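Local structure of Dps family protein (Staphylococcus aureus subsp. aureus, 2D5K) at residues B[10-15]-B[57-62]; B[108-113]-B[130-135]. The protein probably oxidises and stores iron inside a hollow shell of twelve subunits and, like other Dps proteins, probably compacts the nucleoid. All blocks are in the same frame, centred on the assembly; numbering follows the deposited sequence.

Contact 1: B[10-15]-B[57-62]; sequences KELNQQ and DELAER
Leu12 and Leu59 face each other between helices 5-32 and 38-65. Their side chains cross obliquely, methyl against methyl, with Leu12 CD2 4.0 Å from Leu59 CD2. The backbones also come nearest here: Leu12 CA lies 6.1 Å from Leu59 CA. The other methyl of Leu12 turns toward the C-terminal end of 57-62 and rests on the aliphatic root of Arg62, with Leu12 CD1 4.0 Å from Arg62 CG. The second methyl of Leu59 reaches the other way, to Gln15. Leu59 CD1 sits 3.4 Å from Gln15 CB, a tight apolar contact. These two side chains run alongside each other and point the same way.

The long polar residues contribute only their carbons across this contact. Gln15 carries CG beside its own backbone N and bends again at chi2 (-48°). Its CB stays against Leu59 while its amide leads away. The amide bonds to Asn18 on the same helix and to Gln109 on helix 92-120. With CG anti to the backbone N (chi1 170°), Arg62 lays that carbon against Leu12. Its chain then runs on to salt bridges with Asp122 of the same chain and Asp137 of a neighbouring subunit, and NE bonds to Ser125.

No hydrogen bond crosses between 10-15 and 57-62, so apolar packing joins them. The axes of 10-15 and 57-62 approach to 9.1 Å and run antiparallel, at 152°. Asp57 and Glu61 pack on His30 of another neighbouring subunit, and Glu61 bonds to its His42, consistent with the inter-subunit ferroxidase centre of Dps proteins. This is the first helix pair of the ferritin-like four-helix bundle. Helix 123-147 closes over the leucines, with Phe129 against Leu12 and Met132 against Leu59. Helix 92-120 packs on Gln15 through Ile106 and Leu110.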
ATOM      1  N   LYS B  10     -36.098  18.414  -7.274  1.00 20.46           N
ATOM      2  CA  LYS B  10     -35.997  19.788  -6.798  1.00 21.85           C
ATOM      3  C   LYS B  10     -35.163  19.814  -5.513  1.00 20.82           C
ATOM      4  O   LYS B  10     -34.321  20.696  -5.323  1.00 18.50           O
ATOM      5  CB  LYS B  10     -37.402  20.339  -6.536  1.00 25.75           C
ATOM      6  CG  LYS B  10     -37.474  21.816  -6.187  1.00 33.62           C
ATOM      7  CD  LYS B  10     -37.039  22.090  -4.758  1.00 37.98           C
ATOM      8  CE  LYS B  10     -37.425  23.497  -4.341  1.00 40.83           C
ATOM      9  NZ  LYS B  10     -38.897  23.700  -4.461  1.00 42.55           N
ATOM     10  N   GLU B  11     -35.406  18.846  -4.632  1.00 18.50           N
ATOM     11  CA  GLU B  11     -34.666  18.753  -3.375  1.00 17.65           C
ATOM     12  C   GLU B  11     -33.205  18.391  -3.635  1.00 17.15           C
ATOM     13  O   GLU B  11     -32.305  18.893  -2.959  1.00 16.90           O
ATOM     14  CB  GLU B  11     -35.292  17.698  -2.456  1.00 18.87           C
ATOM     15  CG  GLU B  11     -36.671  18.063  -1.921  1.00 20.04           C
ATOM     16  CD  GLU B  11     -36.682  19.404  -1.212  1.00 22.72           C
ATOM     17  OE1 GLU B  11     -35.737  19.680  -0.441  1.00 20.70           O
ATOM     18  OE2 GLU B  11     -37.643  20.179  -1.419  1.00 23.07           O
ATOM     19  N   LEU B  12     -32.975  17.509  -4.603  1.00 15.37           N
ATOM     20  CA  LEU B  12     -31.618  17.096  -4.944  1.00 16.43           C
ATOM     21  C   LEU B  12     -30.828  18.274  -5.513  1.00 17.58           C
ATOM     22  O   LEU B  12     -29.680  18.506  -5.122  1.00 16.35           O
ATOM     23  CB  LEU B  12     -31.649  15.938  -5.955  1.00 16.57           C
ATOM     24  CG  LEU B  12     -32.071  14.573  -5.391  1.00 15.94           C
ATOM     25  CD1 LEU B  12     -32.450  13.625  -6.527  1.00 17.07           C
ATOM     26  CD2 LEU B  12     -30.929  13.990  -4.562  1.00 12.94           C
ATOM     27  N   ASN B  13     -31.440  19.022  -6.426  1.00 17.06           N
ATOM     28  CA  ASN B  13     -30.757  20.171  -7.014  1.00 18.53           C
ATOM     29  C   ASN B  13     -30.497  21.265  -5.986  1.00 19.67           C
ATOM     30  O   ASN B  13     -29.498  21.977  -6.076  1.00 20.24           O
ATOM     31  CB  ASN B  13     -31.548  20.745  -8.195  1.00 19.31           C
ATOM     32  CG  ASN B  13     -31.135  20.132  -9.517  1.00 19.61           C
ATOM     33  OD1 ASN B  13     -29.957  19.837  -9.731  1.00 21.07           O
ATOM     34  ND2 ASN B  13     -32.097  19.945 -10.416  1.00 20.91           N
ATOM     35  N   GLN B  14     -31.391  21.399  -5.012  1.00 19.95           N
ATOM     36  CA  GLN B  14     -31.211  22.400  -3.968  1.00 19.52           C
ATOM     37  C   GLN B  14     -29.884  22.129  -3.266  1.00 18.25           C
ATOM     38  O   GLN B  14     -29.139  23.057  -2.957  1.00 16.55           O
ATOM     39  CB  GLN B  14     -32.358  22.339  -2.958  1.00 20.38           C
ATOM     40  CG  GLN B  14     -32.162  23.215  -1.720  1.00 24.14           C
ATOM     41  CD  GLN B  14     -32.187  24.705  -2.031  1.00 27.04           C
ATOM     42  OE1 GLN B  14     -33.193  25.236  -2.506  1.00 27.93           O
ATOM     43  NE2 GLN B  14     -31.077  25.385  -1.763  1.00 21.91           N
ATOM     44  N   GLN B  15     -29.583  20.853  -3.024  1.00 16.59           N
ATOM     45  CA  GLN B  15     -28.330  20.496  -2.369  1.00 16.47           C
ATOM     46  C   GLN B  15     -27.142  20.609  -3.323  1.00 18.04           C
ATOM     47  O   GLN B  15     -26.049  20.979  -2.904  1.00 16.41           O
ATOM     48  CB  GLN B  15     -28.400  19.081  -1.785  1.00 17.96           C
ATOM     49  CG  GLN B  15     -29.424  18.919  -0.663  1.00 15.94           C
ATOM     50  CD  GLN B  15     -29.313  20.008   0.389  1.00 17.06           C
ATOM     51  OE1 GLN B  15     -28.217  20.354   0.831  1.00 17.14           O
ATOM     52  NE2 GLN B  15     -30.454  20.552   0.801  1.00 15.60           N
ATOM     53  N   ASP B  57     -21.328  15.493  -6.765  1.00 16.64           N
ATOM     54  CA  ASP B  57     -21.313  14.464  -7.796  1.00 18.07           C
ATOM     55  C   ASP B  57     -22.334  13.363  -7.516  1.00 19.09           C
ATOM     56  O   ASP B  57     -23.047  12.926  -8.423  1.00 20.34           O
ATOM     57  CB  ASP B  57     -19.914  13.860  -7.913  1.00 18.43           C
ATOM     58  CG  ASP B  57     -19.736  13.044  -9.179  1.00 21.56           C
ATOM     59  OD1 ASP B  57     -19.999  13.583 -10.275  1.00 22.38           O
ATOM     60  OD2 ASP B  57     -19.327  11.871  -9.080  1.00 22.49           O
ATOM     61  N   GLU B  58     -22.407  12.919  -6.264  1.00 18.12           N
ATOM     62  CA  GLU B  58     -23.345  11.865  -5.891  1.00 20.02           C
ATOM     63  C   GLU B  58     -24.788  12.261  -6.175  1.00 20.24           C
ATOM     64  O   GLU B  58     -25.527  11.526  -6.828  1.00 19.44           O
ATOM     65  CB  GLU B  58     -23.216  11.516  -4.404  1.00 22.85           C
ATOM     66  CG  GLU B  58     -24.263  10.495  -3.940  1.00 24.59           C
ATOM     67  CD  GLU B  58     -24.320  10.334  -2.432  1.00 27.30           C
ATOM     68  OE1 GLU B  58     -24.376  11.364  -1.727  1.00 28.62           O
ATOM     69  OE2 GLU B  58     -24.325   9.178  -1.955  1.00 27.93           O
ATOM     70  N   LEU B  59     -25.192  13.425  -5.677  1.00 20.63           N
ATOM     71  CA  LEU B  59     -26.559  13.879  -5.877  1.00 21.34           C
ATOM     72  C   LEU B  59     -26.853  14.211  -7.335  1.00 21.01           C
ATOM     73  O   LEU B  59     -27.952  13.952  -7.827  1.00 19.87           O
ATOM     74  CB  LEU B  59     -26.857  15.086  -4.976  1.00 23.82           C
ATOM     75  CG  LEU B  59     -26.675  14.849  -3.470  1.00 25.92           C
ATOM     76  CD1 LEU B  59     -27.378  15.951  -2.700  1.00 25.62           C
ATOM     77  CD2 LEU B  59     -27.252  13.499  -3.063  1.00 25.41           C
ATOM     78  N   ALA B  60     -25.876  14.774  -8.037  1.00 19.74           N
ATOM     79  CA  ALA B  60     -26.076  15.107  -9.442  1.00 18.83           C
ATOM     80  C   ALA B  60     -26.296  13.842 -10.274  1.00 18.11           C
ATOM     81  O   ALA B  60     -27.151  13.818 -11.158  1.00 19.45           O
ATOM     82  CB  ALA B  60     -24.875  15.876  -9.981  1.00 18.24           C
ATOM     83  N   GLU B  61     -25.529  12.791  -9.997  1.00 19.05           N
ATOM     84  CA  GLU B  61     -25.677  11.555 -10.759  1.00 19.35           C
ATOM     85  C   GLU B  61     -26.922  10.770 -10.362  1.00 19.07           C
ATOM     86  O   GLU B  61     -27.352   9.876 -11.088  1.00 19.27           O
ATOM     87  CB  GLU B  61     -24.425  10.687 -10.631  1.00 21.51           C
ATOM     88  CG  GLU B  61     -23.163  11.419 -11.080  1.00 22.67           C
ATOM     89  CD  GLU B  61     -22.049  10.489 -11.507  1.00 23.39           C
ATOM     90  OE1 GLU B  61     -21.918   9.393 -10.925  1.00 22.83           O
ATOM     91  OE2 GLU B  61     -21.288  10.867 -12.424  1.00 24.11           O
ATOM     92  N   ARG B  62     -27.500  11.098  -9.209  1.00 17.67           N
ATOM     93  CA  ARG B  62     -28.729  10.432  -8.794  1.00 17.49           C
ATOM     94  C   ARG B  62     -29.838  11.082  -9.610  1.00 18.39           C
ATOM     95  O   ARG B  62     -30.744  10.407 -10.101  1.00 19.36           O
ATOM     96  CB  ARG B  62     -28.998  10.628  -7.298  1.00 16.49           C
ATOM     97  CG  ARG B  62     -30.392  10.154  -6.859  1.00 17.03           C
ATOM     98  CD  ARG B  62     -30.640   8.691  -7.253  1.00 16.72           C
ATOM     99  NE  ARG B  62     -32.021   8.277  -6.988  1.00 15.92           N
ATOM    100  CZ  ARG B  62     -32.558   7.145  -7.432  1.00 17.93           C
ATOM    101  NH1 ARG B  62     -31.833   6.306  -8.164  1.00 15.20           N
ATOM    102  NH2 ARG B  62     -33.826   6.855  -7.157  1.00 14.48           N
TER

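Contact 2: B[108-113]-B[130-135]; sequences KQLENA and IGMQTS
Within the second helical hairpin of the four-helix bundle, Leu110 of helix 92-120 packs against Met132 and Gln133 of helix 123-147. Its CD1 methyl does most of the touching. Leu110 CD1 lies 3.7 Å from Gln133 CA, so the methyl presses on the backbone of the facing helix. The same Leu110 CD1 is 3.7 Å from Met132 CG. The thioether also takes part, with Met132 SD 3.8 Å from Leu110 CD2. The leucine and methionine side chains meet at about a right angle. Met132 is extended through chi1 and chi2 (-178°), which puts its sulfur beside both leucine methyls; the bend at chi3 then turns CE toward Leu59.

Helices 92-120 and 123-147 are joined by a short turn and run back along each other. The axes of 108-113 and 130-135 approach to 9.7 Å at 157°, close to antiparallel. Leu110 and Met132 face the bundle interior. Met132 touches Trp19 of helix 5-32 and Tyr55 of helix 38-65, and Leu110 touches Phe129.

A polar layer lies beside this apolar one. Gln133 is extended beyond CG and carries its amide across to helix 92-120. There Gln133 NE2 donates to Glu111 OE1 over 3.3 Å, a long but nearly straight bond (167° at the hydrogen). The carboxylate oxygen lies in the amide plane and uses its anti lone pair. Glu111 starts out away from the partner helix, and the bend at chi2 returns OE1 to the contact. Gln133 NE2 also makes a weak bond to Ser107 O. A water lies 2.9 Å from Glu111 OE1 and 2.6 Å from Gln133 OE1, bridging the two side chains. Another subunit packs over this edge: its Gly121 touches Glu111 and its Val124 touches Gln133.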
ATOM      1  N   LYS B 108     -31.688  21.228   8.376  1.00 14.70           N
ATOM      2  CA  LYS B 108     -33.129  21.442   8.441  1.00 15.45           C
ATOM      3  C   LYS B 108     -33.758  21.176   7.071  1.00 14.37           C
ATOM      4  O   LYS B 108     -34.827  20.568   6.976  1.00 13.74           O
ATOM      5  CB  LYS B 108     -33.435  22.876   8.893  1.00 18.07           C
ATOM      6  CG  LYS B 108     -34.920  23.176   9.005  1.00 23.01           C
ATOM      7  CD  LYS B 108     -35.168  24.567   9.581  1.00 28.29           C
ATOM      8  CE  LYS B 108     -36.661  24.870   9.663  1.00 30.24           C
ATOM      9  NZ  LYS B 108     -36.921  26.241  10.192  1.00 34.54           N
ATOM     10  N   GLN B 109     -33.094  21.631   6.011  1.00 14.45           N
ATOM     11  CA  GLN B 109     -33.594  21.401   4.655  1.00 15.04           C
ATOM     12  C   GLN B 109     -33.609  19.910   4.370  1.00 14.90           C
ATOM     13  O   GLN B 109     -34.534  19.390   3.745  1.00 15.01           O
ATOM     14  CB  GLN B 109     -32.700  22.055   3.601  1.00 17.37           C
ATOM     15  CG  GLN B 109     -32.837  23.543   3.421  1.00 22.60           C
ATOM     16  CD  GLN B 109     -32.219  23.990   2.108  1.00 25.24           C
ATOM     17  OE1 GLN B 109     -31.138  23.527   1.733  1.00 21.96           O
ATOM     18  NE2 GLN B 109     -32.898  24.891   1.404  1.00 24.15           N
ATOM     19  N   LEU B 110     -32.565  19.221   4.821  1.00 14.22           N
ATOM     20  CA  LEU B 110     -32.468  17.787   4.586  1.00 13.05           C
ATOM     21  C   LEU B 110     -33.561  17.001   5.304  1.00 14.60           C
ATOM     22  O   LEU B 110     -34.021  15.979   4.801  1.00 13.57           O
ATOM     23  CB  LEU B 110     -31.082  17.276   4.997  1.00 13.11           C
ATOM     24  CG  LEU B 110     -29.927  17.714   4.090  1.00 13.35           C
ATOM     25  CD1 LEU B 110     -28.601  17.330   4.720  1.00 13.75           C
ATOM     26  CD2 LEU B 110     -30.075  17.061   2.718  1.00 14.20           C
ATOM     27  N   GLU B 111     -33.981  17.473   6.475  1.00 15.00           N
ATOM     28  CA  GLU B 111     -35.034  16.785   7.216  1.00 15.61           C
ATOM     29  C   GLU B 111     -36.284  16.766   6.336  1.00 16.97           C
ATOM     30  O   GLU B 111     -36.954  15.741   6.205  1.00 16.32           O
ATOM     31  CB  GLU B 111     -35.315  17.512   8.540  1.00 17.38           C
ATOM     32  CG  GLU B 111     -36.360  16.848   9.443  1.00 18.83           C
ATOM     33  CD  GLU B 111     -35.907  15.526  10.055  1.00 20.05           C
ATOM     34  OE1 GLU B 111     -34.732  15.131   9.871  1.00 17.98           O
ATOM     35  OE2 GLU B 111     -36.738  14.875  10.734  1.00 20.49           O
ATOM     36  N   ASN B 112     -36.578  17.902   5.712  1.00 16.81           N
ATOM     37  CA  ASN B 112     -37.736  18.021   4.833  1.00 16.92           C
ATOM     38  C   ASN B 112     -37.534  17.205   3.556  1.00 16.10           C
ATOM     39  O   ASN B 112     -38.453  16.538   3.087  1.00 17.70           O
ATOM     40  CB  ASN B 112     -37.981  19.491   4.486  1.00 18.90           C
ATOM     41  CG  ASN B 112     -39.207  19.689   3.615  1.00 22.26           C
ATOM     42  OD1 ASN B 112     -40.304  19.252   3.956  1.00 24.36           O
ATOM     43  ND2 ASN B 112     -39.024  20.355   2.481  1.00 24.55           N
ATOM     44  N   ALA B 113     -36.326  17.255   3.002  1.00 14.24           N
ATOM     45  CA  ALA B 113     -36.009  16.520   1.781  1.00 14.13           C
ATOM     46  C   ALA B 113     -36.176  15.015   1.975  1.00 14.58           C
ATOM     47  O   ALA B 113     -36.623  14.308   1.069  1.00 14.85           O
ATOM     48  CB  ALA B 113     -34.576  16.832   1.340  1.00 14.20           C
ATOM     49  N   ILE B 130     -30.026  11.160   3.872  1.00 13.18           N
ATOM     50  CA  ILE B 130     -29.730  10.705   5.229  1.00 14.71           C
ATOM     51  C   ILE B 130     -28.224  10.671   5.450  1.00 13.83           C
ATOM     52  O   ILE B 130     -27.727  11.138   6.473  1.00 14.12           O
ATOM     53  CB  ILE B 130     -30.280   9.284   5.495  1.00 16.62           C
ATOM     54  CG1 ILE B 130     -31.797   9.254   5.306  1.00 22.42           C
ATOM     55  CG2 ILE B 130     -29.901   8.838   6.906  1.00 18.03           C
ATOM     56  CD1 ILE B 130     -32.544  10.130   6.239  1.00 29.57           C
ATOM     57  N   GLY B 131     -27.503  10.102   4.490  1.00 12.68           N
ATOM     58  CA  GLY B 131     -26.056  10.030   4.599  1.00 13.10           C
ATOM     59  C   GLY B 131     -25.457  11.419   4.733  1.00 13.04           C
ATOM     60  O   GLY B 131     -24.551  11.641   5.535  1.00 13.73           O
ATOM     61  N   MET B 132     -25.961  12.357   3.941  1.00 12.50           N
ATOM     62  CA  MET B 132     -25.472  13.732   3.987  1.00 13.51           C
ATOM     63  C   MET B 132     -25.790  14.384   5.333  1.00 11.69           C
ATOM     64  O   MET B 132     -24.936  15.031   5.938  1.00 12.32           O
ATOM     65  CB  MET B 132     -26.100  14.560   2.862  1.00 14.30           C
ATOM     66  CG  MET B 132     -25.695  16.032   2.886  1.00 17.58           C
ATOM     67  SD  MET B 132     -26.488  17.010   1.593  1.00 20.13           S
ATOM     68  CE  MET B 132     -25.466  16.592   0.190  1.00 22.54           C
ATOM     69  N   GLN B 133     -27.020  14.212   5.805  1.00 12.67           N
ATOM     70  CA  GLN B 133     -27.411  14.801   7.081  1.00 12.19           C
ATOM     71  C   GLN B 133     -26.550  14.248   8.216  1.00 12.40           C
ATOM     72  O   GLN B 133     -26.228  14.962   9.165  1.00 13.03           O
ATOM     73  CB  GLN B 133     -28.893  14.528   7.360  1.00 12.81           C
ATOM     74  CG  GLN B 133     -29.441  15.277   8.575  1.00 13.51           C
ATOM     75  CD  GLN B 133     -30.907  14.987   8.813  1.00 13.82           C
ATOM     76  OE1 GLN B 133     -31.331  13.835   8.759  1.00 13.83           O
ATOM     77  NE2 GLN B 133     -31.691  16.033   9.089  1.00 13.82           N
ATOM     78  N   THR B 134     -26.182  12.974   8.115  1.00 11.06           N
ATOM     79  CA  THR B 134     -25.345  12.337   9.128  1.00 11.96           C
ATOM     80  C   THR B 134     -24.030  13.106   9.274  1.00 12.79           C
ATOM     81  O   THR B 134     -23.628  13.478  10.379  1.00 12.67           O
ATOM     82  CB  THR B 134     -25.002  10.875   8.745  1.00 11.35           C
ATOM     83  OG1 THR B 134     -26.205  10.098   8.659  1.00 12.46           O
ATOM     84  CG2 THR B 134     -24.074  10.254   9.787  1.00 12.92           C
ATOM     85  N   SER B 135     -23.362  13.339   8.149  1.00 13.21           N
ATOM     86  CA  SER B 135     -22.084  14.048   8.164  1.00 13.96           C
ATOM     87  C   SER B 135     -22.246  15.519   8.536  1.00 12.92           C
ATOM     88  O   SER B 135     -21.443  16.072   9.294  1.00 13.13           O
ATOM     89  CB  SER B 135     -21.405  13.934   6.801  1.00 15.49           C
ATOM     90  OG  SER B 135     -20.191  14.668   6.793  1.00 23.51           O
TER
HETATM   91  O   HOH W   1     -33.008  12.923  10.520  1.00 16.73           O

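How the contacts relate
Contacts 1 and 2 lie in the same ferritin-like four-helix bundle, with centres about 12 Å apart. They follow one another along the chain. Contact 1 joins helices 5-32 and 38-65, and contact 2 joins helices 92-120 and 123-147. Each pair is close to antiparallel, and the two pairs pack together. Along one flank, Gln14 CD lies 3.5 Å from Gln109 NE2, and Glu11 OE1 lies 3.6 Å from Ala113 CB, joining helix 5-32 to helix 92-120. The buried Leu59 and Met132 join helix 38-65 to helix 123-147. Both contacts also border neighbouring copies in the twelve-chain assembly.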